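Local coordinates for protein similar to hydroxylamine oxidoreductase (Kuenenia stuttgartiensis, PDB 6H5L) that probably works as a multi-haem oxidoreductase, carrying c-type hemes within a large reductase complex of an anammox bacterium, at residues Y362-H374 and Y467-Q479. Numbering follows the deposited sequence.
Sequences YLKSLDQFMFQAH and YKLQGYKGTAHAQ. With HEC (heme c), chain I.
Two antiparallel helices of the C-terminal helical bundle, 356-389 and 455-476, pack beside a bis-histidine heme c; the segment axes come within 9.6 Å at 171°. Where the second helix ends, His477 leaves helical geometry and coordinates the heme iron, NE2 to FE 2.0 Å, with His284 as the other axial ligand. Two residues before His477, Thr475 O accepts a hydrogen bond from Tyr362 OH (2.6 Å), 19° off the carbonyl plane. Leu366 CD1 lies against Ala476 CB, while its CD2 meets the heme side chain at CAD. Phe369 lays one ring face over Thr475 OG1, which donates a hydrogen bond to Gly471 O and is also hydrogen-bonded to Ser483 OG; Phe369 CE2 meets the Gly471 backbone, and Gln372 NE2 lies above the opposite face. With an alanine in place of Phe369, a gap would probably open over the Gly471 backbone, with Thr475 OG1 losing its aromatic cover. Bent at chi2 (-56°) and chi3, Met370 folds CE over the Tyr472 ring face, 4.1 Å from the centroid, with SD oblique, a Met-aromatic contact. Farther along, Lys468, whose NZ is hydrogen-bonded to Gly305 O, sets CD 4.2 Å above the centre of the His374 ring.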
ATOM      1  N   TYR A 362      34.523 -21.057 -28.971  1.00 21.20           N
ATOM      2  CA  TYR A 362      34.009 -19.925 -29.733  1.00 19.06           C
ATOM      3  C   TYR A 362      35.112 -18.922 -30.044  1.00 17.45           C
ATOM      4  O   TYR A 362      35.261 -18.488 -31.192  1.00 22.44           O
ATOM      5  CB  TYR A 362      32.866 -19.238 -28.985  1.00 17.73           C
ATOM      6  CG  TYR A 362      32.195 -18.205 -29.855  1.00 16.36           C
ATOM      7  CD1 TYR A 362      31.172 -18.565 -30.718  1.00 15.49           C
ATOM      8  CD2 TYR A 362      32.613 -16.881 -29.850  1.00 16.96           C
ATOM      9  CE1 TYR A 362      30.568 -17.638 -31.536  1.00 19.33           C
ATOM     10  CE2 TYR A 362      32.015 -15.944 -30.666  1.00 16.00           C
ATOM     11  CZ  TYR A 362      30.993 -16.329 -31.506  1.00 14.02           C
ATOM     12  OH  TYR A 362      30.388 -15.408 -32.325  1.00 21.67           O
ATOM     13  N   LEU A 363      35.884 -18.524 -29.030  1.00 18.82           N
ATOM     14  CA  LEU A 363      36.943 -17.546 -29.261  1.00 21.80           C
ATOM     15  C   LEU A 363      38.025 -18.097 -30.180  1.00 24.82           C
ATOM     16  O   LEU A 363      38.658 -17.335 -30.918  1.00 20.61           O
ATOM     17  CB  LEU A 363      37.540 -17.094 -27.928  1.00 20.13           C
ATOM     18  CG  LEU A 363      36.577 -16.298 -27.043  1.00 23.51           C
ATOM     19  CD1 LEU A 363      37.233 -15.902 -25.732  1.00 14.35           C
ATOM     20  CD2 LEU A 363      36.061 -15.069 -27.779  1.00 10.32           C
ATOM     21  N   LYS A 364      38.251 -19.414 -30.151  1.00 20.73           N
ATOM     22  CA  LYS A 364      39.142 -20.028 -31.131  1.00 21.43           C
ATOM     23  C   LYS A 364      38.567 -19.940 -32.539  1.00 24.53           C
ATOM     24  O   LYS A 364      39.324 -19.866 -33.514  1.00 20.15           O
ATOM     25  CB  LYS A 364      39.425 -21.482 -30.752  1.00 17.88           C
ATOM     26  CG  LYS A 364      40.592 -21.640 -29.791  1.00 22.69           C
ATOM     27  CD  LYS A 364      40.438 -22.864 -28.907  1.00 22.53           C
ATOM     28  CE  LYS A 364      40.370 -24.151 -29.709  1.00 31.52           C
ATOM     29  NZ  LYS A 364      40.164 -25.329 -28.818  1.00 29.66           N
ATOM     30  N   SER A 365      37.239 -19.941 -32.668  1.00 24.86           N
ATOM     31  CA  SER A 365      36.624 -19.722 -33.974  1.00 24.30           C
ATOM     32  C   SER A 365      36.764 -18.269 -34.412  1.00 19.57           C
ATOM     33  O   SER A 365      36.885 -17.993 -35.611  1.00 18.72           O
ATOM     34  CB  SER A 365      35.154 -20.127 -33.942  1.00 19.51           C
ATOM     35  OG  SER A 365      35.005 -21.493 -33.594  1.00 23.82           O
ATOM     36  N   LEU A 366      36.741 -17.332 -33.461  1.00 17.26           N
ATOM     37  CA  LEU A 366      37.044 -15.941 -33.786  1.00 22.96           C
ATOM     38  C   LEU A 366      38.446 -15.808 -34.361  1.00 25.11           C
ATOM     39  O   LEU A 366      38.661 -15.074 -35.334  1.00 24.64           O
ATOM     40  CB  LEU A 366      36.893 -15.064 -32.542  1.00 13.40           C
ATOM     41  CG  LEU A 366      37.474 -13.650 -32.629  1.00 17.87           C
ATOM     42  CD1 LEU A 366      36.718 -12.812 -33.650  1.00 14.10           C
ATOM     43  CD2 LEU A 366      37.472 -12.974 -31.263  1.00 16.35           C
ATOM     44  N   ASP A 367      39.416 -16.511 -33.769  1.00 22.83           N
ATOM     45  CA  ASP A 367      40.775 -16.491 -34.300  1.00 23.57           C
ATOM     46  C   ASP A 367      40.829 -17.082 -35.703  1.00 23.53           C
ATOM     47  O   ASP A 367      41.501 -16.540 -36.589  1.00 28.31           O
ATOM     48  CB  ASP A 367      41.715 -17.251 -33.362  1.00 19.08           C
ATOM     49  CG  ASP A 367      41.770 -16.647 -31.971  1.00 23.11           C
ATOM     50  OD1 ASP A 367      41.576 -15.419 -31.844  1.00 17.72           O
ATOM     51  OD2 ASP A 367      42.008 -17.402 -31.003  1.00 24.52           O
ATOM     52  N   GLN A 368      40.121 -18.192 -35.925  1.00 18.70           N
ATOM     53  CA  GLN A 368      40.129 -18.824 -37.240  1.00 18.54           C
ATOM     54  C   GLN A 368      39.483 -17.932 -38.289  1.00 21.05           C
ATOM     55  O   GLN A 368      39.962 -17.859 -39.428  1.00 22.56           O
ATOM     56  CB  GLN A 368      39.423 -20.177 -37.178  1.00 15.51           C
ATOM     57  CG  GLN A 368      40.184 -21.228 -36.393  1.00 18.06           C
ATOM     58  CD  GLN A 368      41.591 -21.438 -36.920  1.00 24.09           C
ATOM     59  OE1 GLN A 368      42.547 -21.531 -36.150  1.00 27.92           O
ATOM     60  NE2 GLN A 368      41.724 -21.517 -38.240  1.00 18.75           N
ATOM     61  N   PHE A 369      38.394 -17.248 -37.931  1.00 19.89           N
ATOM     62  CA  PHE A 369      37.776 -16.312 -38.864  1.00 19.29           C
ATOM     63  C   PHE A 369      38.740 -15.193 -39.234  1.00 23.33           C
ATOM     64  O   PHE A 369      38.804 -14.777 -40.396  1.00 24.81           O
ATOM     65  CB  PHE A 369      36.491 -15.737 -38.266  1.00 12.71           C
ATOM     66  CG  PHE A 369      35.864 -14.656 -39.103  1.00 12.66           C
ATOM     67  CD1 PHE A 369      34.971 -14.974 -40.116  1.00 13.09           C
ATOM     68  CD2 PHE A 369      36.167 -13.322 -38.878  1.00 12.42           C
ATOM     69  CE1 PHE A 369      34.394 -13.981 -40.887  1.00 14.45           C
ATOM     70  CE2 PHE A 369      35.597 -12.328 -39.649  1.00 13.19           C
ATOM     71  CZ  PHE A 369      34.708 -12.657 -40.653  1.00 13.67           C
ATOM     72  N   MET A 370      39.497 -14.692 -38.257  1.00 20.92           N
ATOM     73  CA  MET A 370      40.417 -13.592 -38.527  1.00 22.42           C
ATOM     74  C   MET A 370      41.609 -14.054 -39.357  1.00 24.88           C
ATOM     75  O   MET A 370      42.115 -13.300 -40.199  1.00 24.01           O
ATOM     76  CB  MET A 370      40.878 -12.966 -37.214  1.00 21.83           C
ATOM     77  CG  MET A 370      39.775 -12.227 -36.492  1.00 16.98           C
ATOM     78  SD  MET A 370      39.048 -10.972 -37.559  1.00 20.66           S
ATOM     79  CE  MET A 370      40.296  -9.691 -37.471  1.00 15.80           C
ATOM     80  N   PHE A 371      42.076 -15.283 -39.134  1.00 24.52           N
ATOM     81  CA  PHE A 371      43.182 -15.807 -39.931  1.00 25.31           C
ATOM     82  C   PHE A 371      42.788 -15.931 -41.398  1.00 27.55           C
ATOM     83  O   PHE A 371      43.544 -15.537 -42.292  1.00 26.91           O
ATOM     84  CB  PHE A 371      43.637 -17.157 -39.373  1.00 22.85           C
ATOM     85  CG  PHE A 371      44.427 -17.051 -38.099  1.00 22.58           C
ATOM     86  CD1 PHE A 371      45.340 -16.026 -37.918  1.00 20.01           C
ATOM     87  CD2 PHE A 371      44.252 -17.974 -37.081  1.00 16.69           C
ATOM     88  CE1 PHE A 371      46.067 -15.925 -36.747  1.00 20.20           C
ATOM     89  CE2 PHE A 371      44.977 -17.876 -35.906  1.00 19.35           C
ATOM     90  CZ  PHE A 371      45.886 -16.851 -35.739  1.00 21.64           C
ATOM     91  N   GLN A 372      41.596 -16.473 -41.665  1.00 24.64           N
ATOM     92  CA  GLN A 372      41.158 -16.623 -43.048  1.00 24.74           C
ATOM     93  C   GLN A 372      40.745 -15.285 -43.652  1.00 22.58           C
ATOM     94  O   GLN A 372      40.878 -15.089 -44.865  1.00 32.27           O
ATOM     95  CB  GLN A 372      40.013 -17.638 -43.131  1.00 19.92           C
ATOM     96  CG  GLN A 372      38.724 -17.226 -42.435  1.00 25.27           C
ATOM     97  CD  GLN A 372      37.801 -16.432 -43.338  1.00 25.42           C
ATOM     98  OE1 GLN A 372      37.620 -16.767 -44.510  1.00 25.06           O
ATOM     99  NE2 GLN A 372      37.217 -15.368 -42.800  1.00 21.80           N
ATOM    100  N   ALA A 373      40.254 -14.355 -42.830  1.00 21.71           N
ATOM    101  CA  ALA A 373      39.886 -13.041 -43.348  1.00 24.34           C
ATOM    102  C   ALA A 373      41.122 -12.228 -43.715  1.00 25.40           C
ATOM    103  O   ALA A 373      41.160 -11.592 -44.777  1.00 25.89           O
ATOM    104  CB  ALA A 373      39.026 -12.292 -42.330  1.00 16.09           C
ATOM    105  N   HIS A 374      42.146 -12.236 -42.852  1.00 25.50           N
ATOM    106  CA  HIS A 374      43.406 -11.589 -43.206  1.00 30.30           C
ATOM    107  C   HIS A 374      44.071 -12.257 -44.398  1.00 25.44           C
ATOM    108  O   HIS A 374      44.720 -11.577 -45.199  1.00 22.51           O
ATOM    109  CB  HIS A 374      44.353 -11.582 -42.005  1.00 20.05           C
ATOM    110  CG  HIS A 374      44.241 -10.354 -41.154  1.00 24.87           C
ATOM    111  ND1 HIS A 374      43.612 -10.347 -39.929  1.00 22.26           N
ATOM    112  CD2 HIS A 374      44.677  -9.091 -41.359  1.00 24.46           C
ATOM    113  CE1 HIS A 374      43.666  -9.132 -39.414  1.00 26.63           C
ATOM    114  NE2 HIS A 374      44.307  -8.350 -40.263  1.00 26.42           N
ATOM    115  N   TYR A 467      34.626  -4.479 -44.550  1.00 22.38           N
ATOM    116  CA  TYR A 467      33.927  -5.755 -44.495  1.00 25.36           C
ATOM    117  C   TYR A 467      34.677  -6.778 -43.653  1.00 27.92           C
ATOM    118  O   TYR A 467      34.046  -7.600 -42.980  1.00 24.22           O
ATOM    119  CB  TYR A 467      33.685  -6.261 -45.913  1.00 20.85           C
ATOM    120  CG  TYR A 467      32.899  -5.269 -46.746  1.00 25.56           C
ATOM    121  CD1 TYR A 467      31.752  -4.666 -46.241  1.00 26.33           C
ATOM    122  CD2 TYR A 467      33.319  -4.914 -48.021  1.00 20.87           C
ATOM    123  CE1 TYR A 467      31.033  -3.752 -46.990  1.00 19.78           C
ATOM    124  CE2 TYR A 467      32.607  -3.999 -48.776  1.00 25.35           C
ATOM    125  CZ  TYR A 467      31.465  -3.421 -48.256  1.00 25.47           C
ATOM    126  OH  TYR A 467      30.755  -2.511 -49.003  1.00 24.01           O
ATOM    127  N   LYS A 468      36.010  -6.744 -43.670  1.00 26.30           N
ATOM    128  CA  LYS A 468      36.765  -7.563 -42.729  1.00 25.53           C
ATOM    129  C   LYS A 468      36.470  -7.151 -41.294  1.00 25.57           C
ATOM    130  O   LYS A 468      36.326  -8.005 -40.412  1.00 21.50           O
ATOM    131  CB  LYS A 468      38.263  -7.469 -43.020  1.00 21.93           C
ATOM    132  CG  LYS A 468      39.136  -8.054 -41.915  1.00 17.07           C
ATOM    133  CD  LYS A 468      40.502  -8.486 -42.428  1.00 22.04           C
ATOM    134  CE  LYS A 468      41.315  -7.310 -42.944  1.00 18.24           C
ATOM    135  NZ  LYS A 468      41.666  -6.343 -41.869  1.00 18.98           N
ATOM    136  N   LEU A 469      36.355  -5.844 -41.045  1.00 22.32           N
ATOM    137  CA  LEU A 469      36.130  -5.365 -39.684  1.00 23.68           C
ATOM    138  C   LEU A 469      34.710  -5.649 -39.208  1.00 25.88           C
ATOM    139  O   LEU A 469      34.500  -5.915 -38.019  1.00 19.88           O
ATOM    140  CB  LEU A 469      36.435  -3.869 -39.594  1.00 22.20           C
ATOM    141  CG  LEU A 469      37.829  -3.428 -40.052  1.00 15.96           C
ATOM    142  CD1 LEU A 469      38.139  -2.025 -39.558  1.00 17.41           C
ATOM    143  CD2 LEU A 469      38.892  -4.405 -39.584  1.00 13.06           C
ATOM    144  N   GLN A 470      33.725  -5.594 -40.110  1.00 27.01           N
ATOM    145  CA  GLN A 470      32.351  -5.882 -39.712  1.00 19.17           C
ATOM    146  C   GLN A 470      32.165  -7.362 -39.401  1.00 20.35           C
ATOM    147  O   GLN A 470      31.538  -7.715 -38.396  1.00 20.53           O
ATOM    148  CB  GLN A 470      31.379  -5.426 -40.800  1.00 19.82           C
ATOM    149  CG  GLN A 470      31.254  -3.916 -40.901  1.00 19.95           C
ATOM    150  CD  GLN A 470      30.384  -3.465 -42.055  1.00 21.07           C
ATOM    151  OE1 GLN A 470      29.189  -3.754 -42.099  1.00 28.38           O
ATOM    152  NE2 GLN A 470      30.982  -2.747 -42.999  1.00 21.19           N
ATOM    153  N   GLY A 471      32.700  -8.241 -40.249  1.00 23.17           N
ATOM    154  CA  GLY A 471      32.688  -9.657 -39.927  1.00 21.24           C
ATOM    155  C   GLY A 471      33.486  -9.976 -38.680  1.00 22.76           C
ATOM    156  O   GLY A 471      33.139 -10.891 -37.931  1.00 20.13           O
ATOM    157  N   TYR A 472      34.568  -9.230 -38.445  1.00 19.65           N
ATOM    158  CA  TYR A 472      35.347  -9.397 -37.222  1.00 19.90           C
ATOM    159  C   TYR A 472      34.507  -9.079 -35.990  1.00 19.35           C
ATOM    160  O   TYR A 472      34.420  -9.885 -35.058  1.00 19.67           O
ATOM    161  CB  TYR A 472      36.593  -8.510 -37.284  1.00 22.18           C
ATOM    162  CG  TYR A 472      37.249  -8.203 -35.952  1.00 23.80           C
ATOM    163  CD1 TYR A 472      37.552  -9.212 -35.045  1.00 14.93           C
ATOM    164  CD2 TYR A 472      37.596  -6.900 -35.621  1.00 19.88           C
ATOM    165  CE1 TYR A 472      38.160  -8.926 -33.838  1.00 15.41           C
ATOM    166  CE2 TYR A 472      38.208  -6.608 -34.421  1.00 18.76           C
ATOM    167  CZ  TYR A 472      38.486  -7.621 -33.532  1.00 18.37           C
ATOM    168  OH  TYR A 472      39.093  -7.322 -32.336  1.00 23.74           O
ATOM    169  N   LYS A 473      33.881  -7.900 -35.971  1.00 14.81           N
ATOM    170  CA  LYS A 473      33.077  -7.514 -34.817  1.00 20.57           C
ATOM    171  C   LYS A 473      31.835  -8.384 -34.676  1.00 23.14           C
ATOM    172  O   LYS A 473      31.407  -8.669 -33.551  1.00 17.27           O
ATOM    173  CB  LYS A 473      32.693  -6.039 -34.919  1.00 21.63           C
ATOM    174  CG  LYS A 473      33.877  -5.094 -34.782  1.00 17.56           C
ATOM    175  CD  LYS A 473      34.670  -5.398 -33.520  1.00 18.56           C
ATOM    176  CE  LYS A 473      35.794  -4.398 -33.319  1.00 19.33           C
ATOM    177  NZ  LYS A 473      35.280  -3.017 -33.123  1.00 23.09           N
ATOM    178  N   GLY A 474      31.247  -8.817 -35.793  1.00 18.88           N
ATOM    179  CA  GLY A 474      30.121  -9.733 -35.713  1.00 17.09           C
ATOM    180  C   GLY A 474      30.509 -11.083 -35.143  1.00 19.38           C
ATOM    181  O   GLY A 474      29.759 -11.676 -34.361  1.00 15.76           O
ATOM    182  N   THR A 475      31.687 -11.587 -35.521  1.00 19.24           N
ATOM    183  CA  THR A 475      32.159 -12.859 -34.982  1.00 18.94           C
ATOM    184  C   THR A 475      32.532 -12.730 -33.510  1.00 16.17           C
ATOM    185  O   THR A 475      32.225 -13.617 -32.706  1.00 15.51           O
ATOM    186  CB  THR A 475      33.352 -13.367 -35.795  1.00 15.06           C
ATOM    187  OG1 THR A 475      32.970 -13.507 -37.169  1.00 16.05           O
ATOM    188  CG2 THR A 475      33.830 -14.714 -35.268  1.00 13.93           C
ATOM    189  N   ALA A 476      33.182 -11.625 -33.137  1.00 15.19           N
ATOM    190  CA  ALA A 476      33.629 -11.465 -31.758  1.00 18.75           C
ATOM    191  C   ALA A 476      32.468 -11.191 -30.809  1.00 17.12           C
ATOM    192  O   ALA A 476      32.529 -11.572 -29.635  1.00 16.79           O
ATOM    193  CB  ALA A 476      34.664 -10.344 -31.666  1.00 12.93           C
ATOM    194  N   HIS A 477      31.411 -10.539 -31.288  1.00 18.03           N
ATOM    195  CA  HIS A 477      30.269 -10.187 -30.456  1.00 15.29           C
ATOM    196  C   HIS A 477      29.087 -11.134 -30.635  1.00 18.48           C
ATOM    197  O   HIS A 477      27.985 -10.825 -30.171  1.00 22.32           O
ATOM    198  CB  HIS A 477      29.839  -8.746 -30.737  1.00 13.33           C
ATOM    199  CG  HIS A 477      30.800  -7.720 -30.219  1.00 14.26           C
ATOM    200  ND1 HIS A 477      30.976  -6.494 -30.822  1.00 15.59           N
ATOM    201  CD2 HIS A 477      31.632  -7.738 -29.151  1.00 12.70           C
ATOM    202  CE1 HIS A 477      31.879  -5.801 -30.150  1.00 19.30           C
ATOM    203  NE2 HIS A 477      32.292  -6.533 -29.130  1.00 21.57           N
ATOM    204  N   ALA A 478      29.294 -12.271 -31.304  1.00 19.45           N
ATOM    205  CA  ALA A 478      28.291 -13.334 -31.414  1.00 16.97           C
ATOM    206  C   ALA A 478      27.031 -12.857 -32.137  1.00 21.83           C
ATOM    207  O   ALA A 478      25.906 -13.075 -31.684  1.00 18.92           O
ATOM    208  CB  ALA A 478      27.950 -13.914 -30.038  1.00 15.52           C
ATOM    209  N   GLN A 479      27.229 -12.202 -33.278  1.00 18.99           N
ATOM    210  CA  GLN A 479      26.136 -11.807 -34.164  1.00 18.93           C
ATOM    211  C   GLN A 479      26.400 -12.461 -35.516  1.00 20.11           C
ATOM    212  O   GLN A 479      27.276 -12.018 -36.266  1.00 22.90           O
ATOM    213  CB  GLN A 479      26.030 -10.288 -34.278  1.00 20.65           C
ATOM    214  CG  GLN A 479      24.599  -9.775 -34.328  1.00 17.32           C
ATOM    215  CD  GLN A 479      23.785 -10.415 -35.435  1.00 24.42           C
ATOM    216  OE1 GLN A 479      24.233 -10.505 -36.576  1.00 32.29           O
ATOM    217  NE2 GLN A 479      22.584 -10.871 -35.098  1.00 19.60           N
TER
HETATM  218 FE   HEC I 607      33.426  -6.130 -27.530  1.00 20.92          FE
HETATM  219  CHA HEC I 607      36.174  -6.822 -29.361  1.00 17.31           C
HETATM  220  CHB HEC I 607      33.527  -2.834 -28.554  1.00 21.03           C
HETATM  221  CHC HEC I 607      30.456  -5.495 -25.922  1.00 19.97           C
HETATM  222  CHD HEC I 607      33.595  -9.190 -25.931  1.00 17.96           C
HETATM  223  NA  HEC I 607      34.568  -5.045 -28.810  1.00 19.95           N
HETATM  224  C1A HEC I 607      35.771  -5.505 -29.307  1.00 21.40           C
HETATM  225  C2A HEC I 607      36.523  -4.354 -29.759  1.00 21.40           C
HETATM  226  C3A HEC I 607      35.798  -3.257 -29.537  1.00 18.89           C
HETATM  227  C4A HEC I 607      34.551  -3.668 -28.935  1.00 20.53           C
HETATM  228  CMA HEC I 607      36.206  -1.804 -29.862  1.00 21.85           C
HETATM  229  CAA HEC I 607      37.925  -4.393 -30.384  1.00 17.61           C
HETATM  230  CBA HEC I 607      38.960  -4.336 -29.269  1.00 16.48           C
HETATM  231  CGA HEC I 607      39.390  -5.738 -28.931  1.00 17.77           C
HETATM  232  O1A HEC I 607      39.124  -6.184 -27.787  1.00 19.89           O
HETATM  233  O2A HEC I 607      39.988  -6.411 -29.808  1.00 27.65           O
HETATM  234  NB  HEC I 607      32.241  -4.454 -27.241  1.00 17.12           N
HETATM  235  C1B HEC I 607      32.416  -3.227 -27.848  1.00 16.39           C
HETATM  236  C2B HEC I 607      31.225  -2.438 -27.626  1.00 11.74           C
HETATM  237  C3B HEC I 607      30.379  -3.164 -26.894  1.00 13.11           C
HETATM  238  C4B HEC I 607      30.998  -4.452 -26.641  1.00 15.28           C
HETATM  239  CMB HEC I 607      31.013  -0.989 -28.112  1.00 10.75           C
HETATM  240  CAB HEC I 607      28.982  -2.722 -26.407  1.00 11.92           C
HETATM  241  CBB HEC I 607      28.006  -2.500 -27.586  1.00 11.03           C
HETATM  242  NC  HEC I 607      32.276  -7.131 -26.138  1.00 19.34           N
HETATM  243  C1C HEC I 607      31.041  -6.718 -25.677  1.00 17.48           C
HETATM  244  C2C HEC I 607      30.393  -7.854 -25.045  1.00 14.98           C
HETATM  245  C3C HEC I 607      31.320  -8.808 -24.905  1.00 22.89           C
HETATM  246  C4C HEC I 607      32.481  -8.419 -25.682  1.00 18.70           C
HETATM  247  CMC HEC I 607      29.099  -7.754 -24.210  1.00 17.12           C
HETATM  248  CAC HEC I 607      31.129 -10.170 -24.196  1.00 18.69           C
HETATM  249  CBC HEC I 607      30.146 -11.058 -24.988  1.00 31.57           C
HETATM  250  ND  HEC I 607      34.702  -7.760 -27.614  1.00 20.51           N
HETATM  251  C1D HEC I 607      34.551  -8.943 -26.894  1.00 22.54           C
HETATM  252  C2D HEC I 607      35.572  -9.875 -27.322  1.00 18.66           C
HETATM  253  C3D HEC I 607      36.377  -9.134 -28.398  1.00 17.36           C
HETATM  254  C4D HEC I 607      35.767  -7.827 -28.508  1.00 20.17           C
HETATM  255  CMD HEC I 607      35.804 -11.313 -26.811  1.00 14.29           C
HETATM  256  CAD HEC I 607      37.593  -9.668 -29.180  1.00 22.69           C
HETATM  257  CBD HEC I 607      38.818  -9.531 -28.280  1.00 20.82           C
HETATM  258  CGD HEC I 607      40.055  -9.977 -29.011  1.00 19.22           C
HETATM  259  O1D HEC I 607      40.291 -11.209 -29.098  1.00 24.31           O
HETATM  260  O2D HEC I 607      40.809  -9.096 -29.499  1.00 19.80           O